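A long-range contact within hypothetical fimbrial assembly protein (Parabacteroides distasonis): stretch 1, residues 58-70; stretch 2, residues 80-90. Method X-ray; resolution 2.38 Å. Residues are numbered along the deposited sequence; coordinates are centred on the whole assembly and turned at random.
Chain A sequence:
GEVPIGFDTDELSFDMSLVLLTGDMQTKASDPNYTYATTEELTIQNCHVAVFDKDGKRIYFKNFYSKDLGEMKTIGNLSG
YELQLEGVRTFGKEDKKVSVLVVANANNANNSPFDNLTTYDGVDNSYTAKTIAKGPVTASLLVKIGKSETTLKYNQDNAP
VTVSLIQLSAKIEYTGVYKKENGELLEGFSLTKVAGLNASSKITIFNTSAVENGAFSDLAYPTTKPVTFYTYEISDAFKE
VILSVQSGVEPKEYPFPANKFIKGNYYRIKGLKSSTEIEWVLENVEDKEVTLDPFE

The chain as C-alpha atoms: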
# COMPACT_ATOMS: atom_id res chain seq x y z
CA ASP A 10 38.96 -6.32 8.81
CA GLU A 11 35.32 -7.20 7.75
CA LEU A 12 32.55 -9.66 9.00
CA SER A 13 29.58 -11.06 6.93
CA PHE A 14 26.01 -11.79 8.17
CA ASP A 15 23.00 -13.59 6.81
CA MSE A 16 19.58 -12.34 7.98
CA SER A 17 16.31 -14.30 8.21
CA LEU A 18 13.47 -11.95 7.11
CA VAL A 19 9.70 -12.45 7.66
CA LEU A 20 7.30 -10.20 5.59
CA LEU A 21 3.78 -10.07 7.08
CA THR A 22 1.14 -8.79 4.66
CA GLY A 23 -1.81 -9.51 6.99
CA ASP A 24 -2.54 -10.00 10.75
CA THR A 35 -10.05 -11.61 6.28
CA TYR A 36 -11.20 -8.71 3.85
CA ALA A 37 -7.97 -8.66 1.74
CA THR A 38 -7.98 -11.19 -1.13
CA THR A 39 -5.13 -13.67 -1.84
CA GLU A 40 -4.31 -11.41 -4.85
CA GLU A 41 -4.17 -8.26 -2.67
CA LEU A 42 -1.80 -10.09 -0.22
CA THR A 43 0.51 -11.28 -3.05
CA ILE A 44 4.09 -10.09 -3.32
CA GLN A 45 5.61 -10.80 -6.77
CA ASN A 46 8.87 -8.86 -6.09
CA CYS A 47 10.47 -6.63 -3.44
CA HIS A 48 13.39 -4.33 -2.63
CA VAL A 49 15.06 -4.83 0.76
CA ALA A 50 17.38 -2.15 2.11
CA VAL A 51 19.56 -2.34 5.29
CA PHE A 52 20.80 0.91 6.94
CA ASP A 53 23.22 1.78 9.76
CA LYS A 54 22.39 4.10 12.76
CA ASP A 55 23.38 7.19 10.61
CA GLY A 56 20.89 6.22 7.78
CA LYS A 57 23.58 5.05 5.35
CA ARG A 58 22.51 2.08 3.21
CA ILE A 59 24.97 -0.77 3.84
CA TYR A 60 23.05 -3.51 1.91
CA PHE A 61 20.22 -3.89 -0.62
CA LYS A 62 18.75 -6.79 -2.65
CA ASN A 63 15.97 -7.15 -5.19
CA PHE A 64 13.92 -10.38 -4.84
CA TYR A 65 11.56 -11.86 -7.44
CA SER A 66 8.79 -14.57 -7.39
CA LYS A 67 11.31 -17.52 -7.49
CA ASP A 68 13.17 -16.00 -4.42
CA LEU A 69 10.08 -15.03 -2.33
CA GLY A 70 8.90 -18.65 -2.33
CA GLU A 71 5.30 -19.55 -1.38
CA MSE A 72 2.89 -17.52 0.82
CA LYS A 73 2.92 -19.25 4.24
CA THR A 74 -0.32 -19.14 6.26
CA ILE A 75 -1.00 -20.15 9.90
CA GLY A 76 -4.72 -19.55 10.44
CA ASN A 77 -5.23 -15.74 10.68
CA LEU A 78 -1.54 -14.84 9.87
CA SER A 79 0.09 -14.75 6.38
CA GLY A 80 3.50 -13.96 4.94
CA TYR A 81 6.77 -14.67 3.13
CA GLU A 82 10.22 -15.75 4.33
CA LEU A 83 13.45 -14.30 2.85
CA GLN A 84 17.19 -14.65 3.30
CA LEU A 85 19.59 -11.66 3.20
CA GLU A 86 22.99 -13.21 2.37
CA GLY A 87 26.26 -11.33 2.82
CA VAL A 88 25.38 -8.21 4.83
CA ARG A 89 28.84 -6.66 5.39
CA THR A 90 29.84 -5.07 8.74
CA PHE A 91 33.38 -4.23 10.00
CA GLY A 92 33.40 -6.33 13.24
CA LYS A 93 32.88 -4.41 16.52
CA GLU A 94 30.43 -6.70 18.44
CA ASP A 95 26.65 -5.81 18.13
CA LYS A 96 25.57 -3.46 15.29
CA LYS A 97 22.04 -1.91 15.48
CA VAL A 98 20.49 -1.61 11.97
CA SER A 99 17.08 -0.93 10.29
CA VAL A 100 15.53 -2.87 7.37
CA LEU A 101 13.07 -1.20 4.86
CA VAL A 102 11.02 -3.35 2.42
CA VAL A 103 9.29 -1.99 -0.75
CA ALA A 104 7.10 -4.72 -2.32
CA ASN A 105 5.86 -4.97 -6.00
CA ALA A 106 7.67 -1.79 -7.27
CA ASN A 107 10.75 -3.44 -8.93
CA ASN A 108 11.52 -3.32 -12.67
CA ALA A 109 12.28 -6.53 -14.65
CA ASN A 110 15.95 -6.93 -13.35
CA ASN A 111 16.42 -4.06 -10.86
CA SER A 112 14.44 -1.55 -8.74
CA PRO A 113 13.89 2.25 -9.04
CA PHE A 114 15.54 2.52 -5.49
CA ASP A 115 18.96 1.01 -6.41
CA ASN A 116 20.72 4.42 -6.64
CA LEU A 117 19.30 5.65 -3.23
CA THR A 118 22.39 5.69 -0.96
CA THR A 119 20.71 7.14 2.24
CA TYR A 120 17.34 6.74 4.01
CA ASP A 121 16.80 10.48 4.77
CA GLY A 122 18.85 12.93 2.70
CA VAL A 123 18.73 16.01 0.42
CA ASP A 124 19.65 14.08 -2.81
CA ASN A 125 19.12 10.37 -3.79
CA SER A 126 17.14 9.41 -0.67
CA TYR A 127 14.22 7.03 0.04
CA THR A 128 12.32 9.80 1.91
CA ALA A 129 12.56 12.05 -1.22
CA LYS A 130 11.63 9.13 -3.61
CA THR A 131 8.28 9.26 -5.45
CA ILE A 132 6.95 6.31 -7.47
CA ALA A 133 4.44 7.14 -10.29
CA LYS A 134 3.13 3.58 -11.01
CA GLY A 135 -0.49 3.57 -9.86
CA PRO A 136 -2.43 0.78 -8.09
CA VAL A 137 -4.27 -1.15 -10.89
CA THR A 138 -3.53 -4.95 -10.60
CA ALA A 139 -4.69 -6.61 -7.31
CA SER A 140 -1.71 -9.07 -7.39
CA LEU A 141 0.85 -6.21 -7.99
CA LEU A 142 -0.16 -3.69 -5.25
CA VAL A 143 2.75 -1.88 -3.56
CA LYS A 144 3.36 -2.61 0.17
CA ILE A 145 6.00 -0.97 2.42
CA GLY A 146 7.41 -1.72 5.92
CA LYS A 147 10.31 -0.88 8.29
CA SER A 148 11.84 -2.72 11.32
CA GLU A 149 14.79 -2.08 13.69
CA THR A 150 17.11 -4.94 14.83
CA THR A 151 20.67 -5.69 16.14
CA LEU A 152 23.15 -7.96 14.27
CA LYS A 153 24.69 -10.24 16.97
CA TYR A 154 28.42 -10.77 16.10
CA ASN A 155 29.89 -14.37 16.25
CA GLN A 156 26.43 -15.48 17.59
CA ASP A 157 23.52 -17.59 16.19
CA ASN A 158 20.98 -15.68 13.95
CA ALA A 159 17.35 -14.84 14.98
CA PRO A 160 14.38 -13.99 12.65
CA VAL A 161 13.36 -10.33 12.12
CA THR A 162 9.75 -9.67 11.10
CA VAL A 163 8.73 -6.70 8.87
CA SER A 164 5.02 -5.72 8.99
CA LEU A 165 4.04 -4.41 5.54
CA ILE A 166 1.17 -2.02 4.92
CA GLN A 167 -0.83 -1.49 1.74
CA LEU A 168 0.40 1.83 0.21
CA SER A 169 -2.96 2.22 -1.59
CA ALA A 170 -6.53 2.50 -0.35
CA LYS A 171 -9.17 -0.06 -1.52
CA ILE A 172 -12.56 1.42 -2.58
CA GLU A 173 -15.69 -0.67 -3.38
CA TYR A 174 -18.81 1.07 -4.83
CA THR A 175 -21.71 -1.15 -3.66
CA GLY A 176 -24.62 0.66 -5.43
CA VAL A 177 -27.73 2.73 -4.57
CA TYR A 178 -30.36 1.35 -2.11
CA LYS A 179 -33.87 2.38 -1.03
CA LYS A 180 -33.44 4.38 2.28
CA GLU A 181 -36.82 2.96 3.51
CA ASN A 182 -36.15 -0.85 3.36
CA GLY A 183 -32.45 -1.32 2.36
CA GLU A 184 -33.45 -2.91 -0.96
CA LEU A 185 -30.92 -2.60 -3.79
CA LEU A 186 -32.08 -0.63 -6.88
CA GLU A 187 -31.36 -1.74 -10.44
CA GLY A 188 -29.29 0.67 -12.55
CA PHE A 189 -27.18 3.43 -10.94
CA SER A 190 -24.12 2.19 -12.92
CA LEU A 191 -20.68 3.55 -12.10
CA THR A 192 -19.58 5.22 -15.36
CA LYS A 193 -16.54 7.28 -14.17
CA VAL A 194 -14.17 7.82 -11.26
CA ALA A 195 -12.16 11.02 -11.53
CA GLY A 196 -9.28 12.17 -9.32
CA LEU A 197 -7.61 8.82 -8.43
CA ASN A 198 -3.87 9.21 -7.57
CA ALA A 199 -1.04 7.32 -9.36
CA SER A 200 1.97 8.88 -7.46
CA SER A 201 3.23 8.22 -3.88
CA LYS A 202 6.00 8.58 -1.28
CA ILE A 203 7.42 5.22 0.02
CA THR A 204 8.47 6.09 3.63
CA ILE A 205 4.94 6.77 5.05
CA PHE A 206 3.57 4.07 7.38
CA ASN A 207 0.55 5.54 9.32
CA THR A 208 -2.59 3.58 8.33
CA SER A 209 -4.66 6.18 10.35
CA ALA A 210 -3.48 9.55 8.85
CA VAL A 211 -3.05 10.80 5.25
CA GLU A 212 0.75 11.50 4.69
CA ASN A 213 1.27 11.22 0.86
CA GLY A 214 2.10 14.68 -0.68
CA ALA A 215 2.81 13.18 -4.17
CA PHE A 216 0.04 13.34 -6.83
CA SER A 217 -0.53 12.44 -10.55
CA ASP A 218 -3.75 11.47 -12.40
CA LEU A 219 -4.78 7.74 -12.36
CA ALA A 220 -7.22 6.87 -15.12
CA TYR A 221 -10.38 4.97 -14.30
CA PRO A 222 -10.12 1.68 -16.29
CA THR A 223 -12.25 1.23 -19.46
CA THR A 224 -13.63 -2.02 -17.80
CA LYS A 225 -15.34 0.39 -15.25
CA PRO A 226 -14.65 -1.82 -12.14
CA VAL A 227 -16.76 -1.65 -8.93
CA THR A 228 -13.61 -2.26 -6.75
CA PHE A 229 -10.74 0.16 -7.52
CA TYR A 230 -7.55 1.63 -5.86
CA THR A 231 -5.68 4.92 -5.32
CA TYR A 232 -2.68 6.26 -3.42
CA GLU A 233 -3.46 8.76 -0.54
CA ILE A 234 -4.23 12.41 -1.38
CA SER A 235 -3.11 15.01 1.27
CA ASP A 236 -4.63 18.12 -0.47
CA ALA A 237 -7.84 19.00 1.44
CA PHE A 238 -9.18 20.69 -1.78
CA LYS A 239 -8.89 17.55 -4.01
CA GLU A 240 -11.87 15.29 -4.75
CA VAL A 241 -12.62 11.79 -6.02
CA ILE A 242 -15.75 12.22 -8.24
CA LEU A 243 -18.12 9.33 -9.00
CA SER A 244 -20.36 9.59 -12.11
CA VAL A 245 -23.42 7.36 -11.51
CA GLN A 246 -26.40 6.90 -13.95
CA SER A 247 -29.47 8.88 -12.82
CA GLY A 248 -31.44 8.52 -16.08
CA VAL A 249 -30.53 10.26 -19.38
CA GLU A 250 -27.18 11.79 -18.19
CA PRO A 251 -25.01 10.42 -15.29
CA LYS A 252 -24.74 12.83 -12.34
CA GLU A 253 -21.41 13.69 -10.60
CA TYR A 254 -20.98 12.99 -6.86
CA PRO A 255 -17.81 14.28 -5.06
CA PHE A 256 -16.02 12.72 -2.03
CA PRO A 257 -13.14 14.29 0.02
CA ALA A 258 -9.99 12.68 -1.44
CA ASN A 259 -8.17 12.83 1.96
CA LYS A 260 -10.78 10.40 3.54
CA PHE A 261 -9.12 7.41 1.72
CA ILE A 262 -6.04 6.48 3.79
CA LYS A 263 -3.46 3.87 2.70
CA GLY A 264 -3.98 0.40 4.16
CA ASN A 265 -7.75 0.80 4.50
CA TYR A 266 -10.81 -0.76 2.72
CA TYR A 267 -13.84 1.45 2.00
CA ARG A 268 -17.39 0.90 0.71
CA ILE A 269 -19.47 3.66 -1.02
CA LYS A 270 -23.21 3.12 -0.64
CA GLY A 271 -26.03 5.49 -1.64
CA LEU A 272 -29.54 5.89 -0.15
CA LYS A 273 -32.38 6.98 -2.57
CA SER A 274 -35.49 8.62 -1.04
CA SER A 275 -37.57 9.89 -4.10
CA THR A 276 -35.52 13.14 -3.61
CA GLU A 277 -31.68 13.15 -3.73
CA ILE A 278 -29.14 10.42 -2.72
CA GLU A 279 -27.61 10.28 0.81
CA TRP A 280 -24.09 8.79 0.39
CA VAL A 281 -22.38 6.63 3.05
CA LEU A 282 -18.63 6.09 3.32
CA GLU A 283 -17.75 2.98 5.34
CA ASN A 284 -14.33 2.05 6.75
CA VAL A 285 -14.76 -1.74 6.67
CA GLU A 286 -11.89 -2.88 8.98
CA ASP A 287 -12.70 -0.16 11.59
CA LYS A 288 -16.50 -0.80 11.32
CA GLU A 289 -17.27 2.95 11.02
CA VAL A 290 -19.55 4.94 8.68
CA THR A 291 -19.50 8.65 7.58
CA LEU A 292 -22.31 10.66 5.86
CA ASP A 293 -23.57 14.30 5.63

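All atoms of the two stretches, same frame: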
# COMPACT_ATOMS: atom_id res chain seq x y z
N ARG A 58 22.86 3.42 3.66
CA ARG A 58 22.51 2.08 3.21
C ARG A 58 23.78 1.27 3.11
O ARG A 58 24.73 1.70 2.46
CB ARG A 58 21.73 2.09 1.88
CG ARG A 58 21.09 0.73 1.55
CD ARG A 58 20.39 0.73 0.22
NE ARG A 58 21.31 0.99 -0.89
CZ ARG A 58 20.93 1.17 -2.15
NH1 ARG A 58 19.64 1.19 -2.46
NH2 ARG A 58 21.83 1.41 -3.10
N ILE A 59 23.81 0.12 3.82
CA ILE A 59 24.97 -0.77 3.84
C ILE A 59 24.69 -1.99 2.92
O ILE A 59 25.63 -2.55 2.37
CB ILE A 59 25.36 -1.23 5.28
CG1 ILE A 59 24.24 -2.08 5.97
CG2 ILE A 59 25.82 -0.03 6.15
CD1 ILE A 59 24.64 -2.81 7.25
N TYR A 60 23.42 -2.36 2.73
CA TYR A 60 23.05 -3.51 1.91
C TYR A 60 21.70 -3.28 1.24
O TYR A 60 20.82 -2.63 1.83
CB TYR A 60 23.00 -4.78 2.80
CG TYR A 60 22.49 -6.06 2.15
CD1 TYR A 60 23.36 -6.93 1.51
CD2 TYR A 60 21.15 -6.42 2.24
CE1 TYR A 60 22.90 -8.11 0.92
CE2 TYR A 60 20.68 -7.60 1.64
CZ TYR A 60 21.57 -8.46 1.02
OH TYR A 60 21.15 -9.65 0.45
N PHE A 61 21.52 -3.86 0.04
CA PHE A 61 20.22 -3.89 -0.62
C PHE A 61 20.15 -5.13 -1.51
O PHE A 61 21.17 -5.55 -2.05
CB PHE A 61 19.90 -2.60 -1.42
CG PHE A 61 20.38 -2.58 -2.86
CD1 PHE A 61 21.66 -2.15 -3.18
CD2 PHE A 61 19.55 -3.04 -3.88
CE1 PHE A 61 22.11 -2.18 -4.50
CE2 PHE A 61 20.02 -3.10 -5.19
CZ PHE A 61 21.29 -2.65 -5.50
N LYS A 62 18.94 -5.65 -1.75
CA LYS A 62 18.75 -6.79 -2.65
C LYS A 62 17.36 -6.71 -3.20
O LYS A 62 16.42 -6.28 -2.51
CB LYS A 62 19.03 -8.13 -1.93
CG LYS A 62 18.81 -9.38 -2.74
CD LYS A 62 19.45 -10.60 -2.08
CE LYS A 62 19.09 -11.93 -2.71
NZ LYS A 62 19.40 -12.02 -4.16
N ASN A 63 17.23 -7.09 -4.47
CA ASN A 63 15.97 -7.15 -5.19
C ASN A 63 15.61 -8.60 -5.39
O ASN A 63 16.39 -9.33 -6.02
CB ASN A 63 16.05 -6.38 -6.52
CG ASN A 63 16.27 -4.90 -6.31
OD1 ASN A 63 15.62 -4.24 -5.48
ND2 ASN A 63 17.15 -4.34 -7.10
N PHE A 64 14.49 -9.02 -4.77
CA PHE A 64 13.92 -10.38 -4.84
C PHE A 64 12.79 -10.45 -5.82
O PHE A 64 12.05 -9.48 -5.97
CB PHE A 64 13.39 -10.85 -3.48
CG PHE A 64 14.43 -10.93 -2.39
CD1 PHE A 64 14.72 -9.82 -1.60
CD2 PHE A 64 15.04 -12.14 -2.09
CE1 PHE A 64 15.65 -9.91 -0.57
CE2 PHE A 64 15.95 -12.23 -1.04
CZ PHE A 64 16.25 -11.12 -0.28
N TYR A 65 12.62 -11.61 -6.46
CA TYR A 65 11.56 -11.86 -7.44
C TYR A 65 10.80 -13.13 -7.03
O TYR A 65 11.14 -13.75 -6.02
CB TYR A 65 12.14 -11.92 -8.86
CG TYR A 65 12.70 -10.57 -9.27
CD1 TYR A 65 11.88 -9.58 -9.79
CD2 TYR A 65 14.04 -10.25 -9.04
CE1 TYR A 65 12.39 -8.31 -10.13
CE2 TYR A 65 14.56 -9.00 -9.39
CZ TYR A 65 13.72 -8.03 -9.92
OH TYR A 65 14.22 -6.79 -10.26
N SER A 66 9.71 -13.48 -7.74
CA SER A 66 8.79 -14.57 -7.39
C SER A 66 9.51 -15.91 -7.08
O SER A 66 9.07 -16.60 -6.16
CB SER A 66 7.75 -14.82 -8.48
OG SER A 66 8.34 -15.10 -9.74
N LYS A 67 10.61 -16.26 -7.77
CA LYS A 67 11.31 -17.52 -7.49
C LYS A 67 12.05 -17.48 -6.13
O LYS A 67 12.26 -18.53 -5.51
CB LYS A 67 12.32 -17.84 -8.61
N ASP A 68 12.42 -16.26 -5.65
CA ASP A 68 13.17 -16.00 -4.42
C ASP A 68 12.26 -15.92 -3.20
O ASP A 68 12.62 -16.42 -2.14
CB ASP A 68 13.95 -14.68 -4.58
CG ASP A 68 14.78 -14.58 -5.85
OD1 ASP A 68 15.66 -15.45 -6.07
OD2 ASP A 68 14.60 -13.59 -6.60
N LEU A 69 11.09 -15.28 -3.37
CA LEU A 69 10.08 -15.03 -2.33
C LEU A 69 9.43 -16.32 -1.83
O LEU A 69 8.92 -16.35 -0.70
CB LEU A 69 9.00 -14.09 -2.88
CG LEU A 69 9.45 -12.65 -3.06
CD1 LEU A 69 8.78 -12.02 -4.19
CD2 LEU A 69 9.28 -11.87 -1.79
N GLY A 70 9.46 -17.35 -2.65
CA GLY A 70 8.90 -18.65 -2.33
C GLY A 70 7.38 -18.63 -2.29
O GLY A 70 6.77 -17.79 -2.95
N GLY A 80 2.26 -14.56 5.34
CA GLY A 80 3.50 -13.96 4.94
C GLY A 80 4.48 -14.76 4.12
O GLY A 80 4.19 -15.87 3.66
N TYR A 81 5.65 -14.14 3.90
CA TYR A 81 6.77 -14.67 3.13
C TYR A 81 8.03 -14.67 3.96
O TYR A 81 8.21 -13.79 4.80
CB TYR A 81 6.99 -13.85 1.85
CG TYR A 81 5.83 -13.88 0.87
CD1 TYR A 81 4.77 -12.99 0.99
CD2 TYR A 81 5.86 -14.71 -0.24
CE1 TYR A 81 3.71 -13.00 0.10
CE2 TYR A 81 4.83 -14.70 -1.17
CZ TYR A 81 3.75 -13.85 -0.99
OH TYR A 81 2.70 -13.87 -1.89
N GLU A 82 8.91 -15.63 3.70
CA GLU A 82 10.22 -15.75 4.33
C GLU A 82 11.31 -15.46 3.31
O GLU A 82 11.21 -15.95 2.18
CB GLU A 82 10.43 -17.13 4.96
CG GLU A 82 9.56 -17.47 6.15
CD GLU A 82 10.01 -18.72 6.89
OE1 GLU A 82 11.21 -19.08 6.82
OE2 GLU A 82 9.18 -19.29 7.64
N LEU A 83 12.31 -14.66 3.69
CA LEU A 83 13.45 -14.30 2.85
C LEU A 83 14.75 -14.38 3.58
O LEU A 83 14.80 -14.16 4.79
CB LEU A 83 13.31 -12.86 2.30
CG LEU A 83 12.21 -12.56 1.30
CD1 LEU A 83 12.23 -11.10 0.96
CD2 LEU A 83 12.41 -13.36 0.04
N GLN A 84 15.82 -14.63 2.82
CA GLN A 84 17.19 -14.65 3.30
C GLN A 84 17.99 -13.51 2.68
O GLN A 84 17.95 -13.32 1.47
CB GLN A 84 17.86 -15.99 2.99
CG GLN A 84 17.65 -17.07 4.04
CD GLN A 84 18.65 -16.98 5.18
OE1 GLN A 84 18.31 -16.69 6.33
NE2 GLN A 84 19.92 -17.25 4.88
N LEU A 85 18.62 -12.70 3.54
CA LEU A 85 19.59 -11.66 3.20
C LEU A 85 20.96 -12.23 3.38
O LEU A 85 21.39 -12.32 4.52
CB LEU A 85 19.42 -10.36 4.05
CG LEU A 85 18.28 -9.40 3.82
CD1 LEU A 85 16.96 -10.07 3.90
CD2 LEU A 85 18.30 -8.36 4.86
N GLU A 86 21.62 -12.69 2.30
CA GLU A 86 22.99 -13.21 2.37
C GLU A 86 24.00 -12.10 2.19
O GLU A 86 23.79 -11.18 1.40
CB GLU A 86 23.27 -14.31 1.32
CG GLU A 86 22.38 -15.54 1.32
CD GLU A 86 21.08 -15.47 0.53
OE1 GLU A 86 20.68 -14.35 0.13
OE2 GLU A 86 20.50 -16.54 0.27
N GLY A 87 25.11 -12.21 2.91
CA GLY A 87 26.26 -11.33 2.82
C GLY A 87 26.09 -9.87 3.17
O GLY A 87 26.55 -9.01 2.41
N VAL A 88 25.48 -9.59 4.33
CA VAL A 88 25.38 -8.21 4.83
C VAL A 88 26.74 -7.92 5.48
O VAL A 88 27.13 -8.61 6.42
CB VAL A 88 24.16 -7.99 5.76
CG1 VAL A 88 24.12 -6.55 6.26
CG2 VAL A 88 22.86 -8.37 5.05
N ARG A 89 27.49 -6.95 4.92
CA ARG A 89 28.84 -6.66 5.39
C ARG A 89 28.85 -5.59 6.48
O ARG A 89 28.25 -4.52 6.35
CB ARG A 89 29.76 -6.23 4.22
CG ARG A 89 29.90 -7.30 3.14
N THR A 90 29.56 -5.92 7.58
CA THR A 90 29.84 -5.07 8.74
C THR A 90 31.38 -4.94 8.85
O THR A 90 32.07 -5.41 7.94
CB THR A 90 29.18 -5.61 10.03
OG1 THR A 90 29.31 -4.62 11.06
CG2 THR A 90 29.77 -6.92 10.50

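The strand of stretch 1 and the strand of stretch 2 run antiparallel, with 171° between their N-to-C directions, but their axes come no closer than 6.5 Å and no clear hydrogen bond links the stretches. Side-chain packing therefore carries most of the contact, which buries 637 Å² summed over both sides.

R58 lies out of reach, so the contact begins at I59. Its CB points toward stretch 2, and CD1 of I59 lies 3.9 Å from CG1 of V88, an apolar contact.

Y60 has the largest covered area of any residue here, 105 Å². With chi1 at 174° (t), its ring extends across the gap, and CG2 of V88 sits over one face: that methyl is 3.7 Å from the centroid of the Y60 ring and 12° off the ring normal, the geometry of a CH-pi contact. Further along the ring, CE2 of Y60 approaches CG of L85 at 3.7 Å. The hydroxyl oxygen OH of Y60 reaches to 3.2 Å from the backbone O of E86, a polar approach whose geometry leaves a hydrogen bond undecided.

F61 points away and makes no contact, whereas K62 again points toward stretch 2. Its extended chain, t through chi3, brings CE of K62 to 4.1 Å from OE1 of E86. The CB of E86 points away, but the end of its side chain comes nearer, which permits this approach.

N63 is out of reach, and F64 resumes the packing. CD1 of L83 lies 3.9 Å from the centroid of the F64 ring and 13° off its normal, a second CH-pi contact; the other methyl, CD2 of L83, is 3.6 Å from CD2 of F64. At the ring edge, near its plane, CZ of F64 meets the backbone O of Q84 at 3.3 Å.

After F64 the chain turns. Y65 N donates to D68 OD2 (2.8 Å, 157° at the hydrogen), while D68 N and L69 N donate to Y65 O at 2.8 and 3.1 Å. These bonds tie the short, weakly bonded helix to the preceding residue, and L69 packs beside stretch 2. CD2 of L69 lies 3.9 Å from CD2 of L83, and CB of L69 is 4.1 Å from CD2 of Y81. The backbone O of L69 also approaches CD2 of Y81, at 3.5 Å, near the plane of the ring. G70 then leaves helical phi/psi with a phi of 70°, a value that by itself favours glycine, and its O lies 4.1 Å from CE2 of Y81 at the same ring's edge.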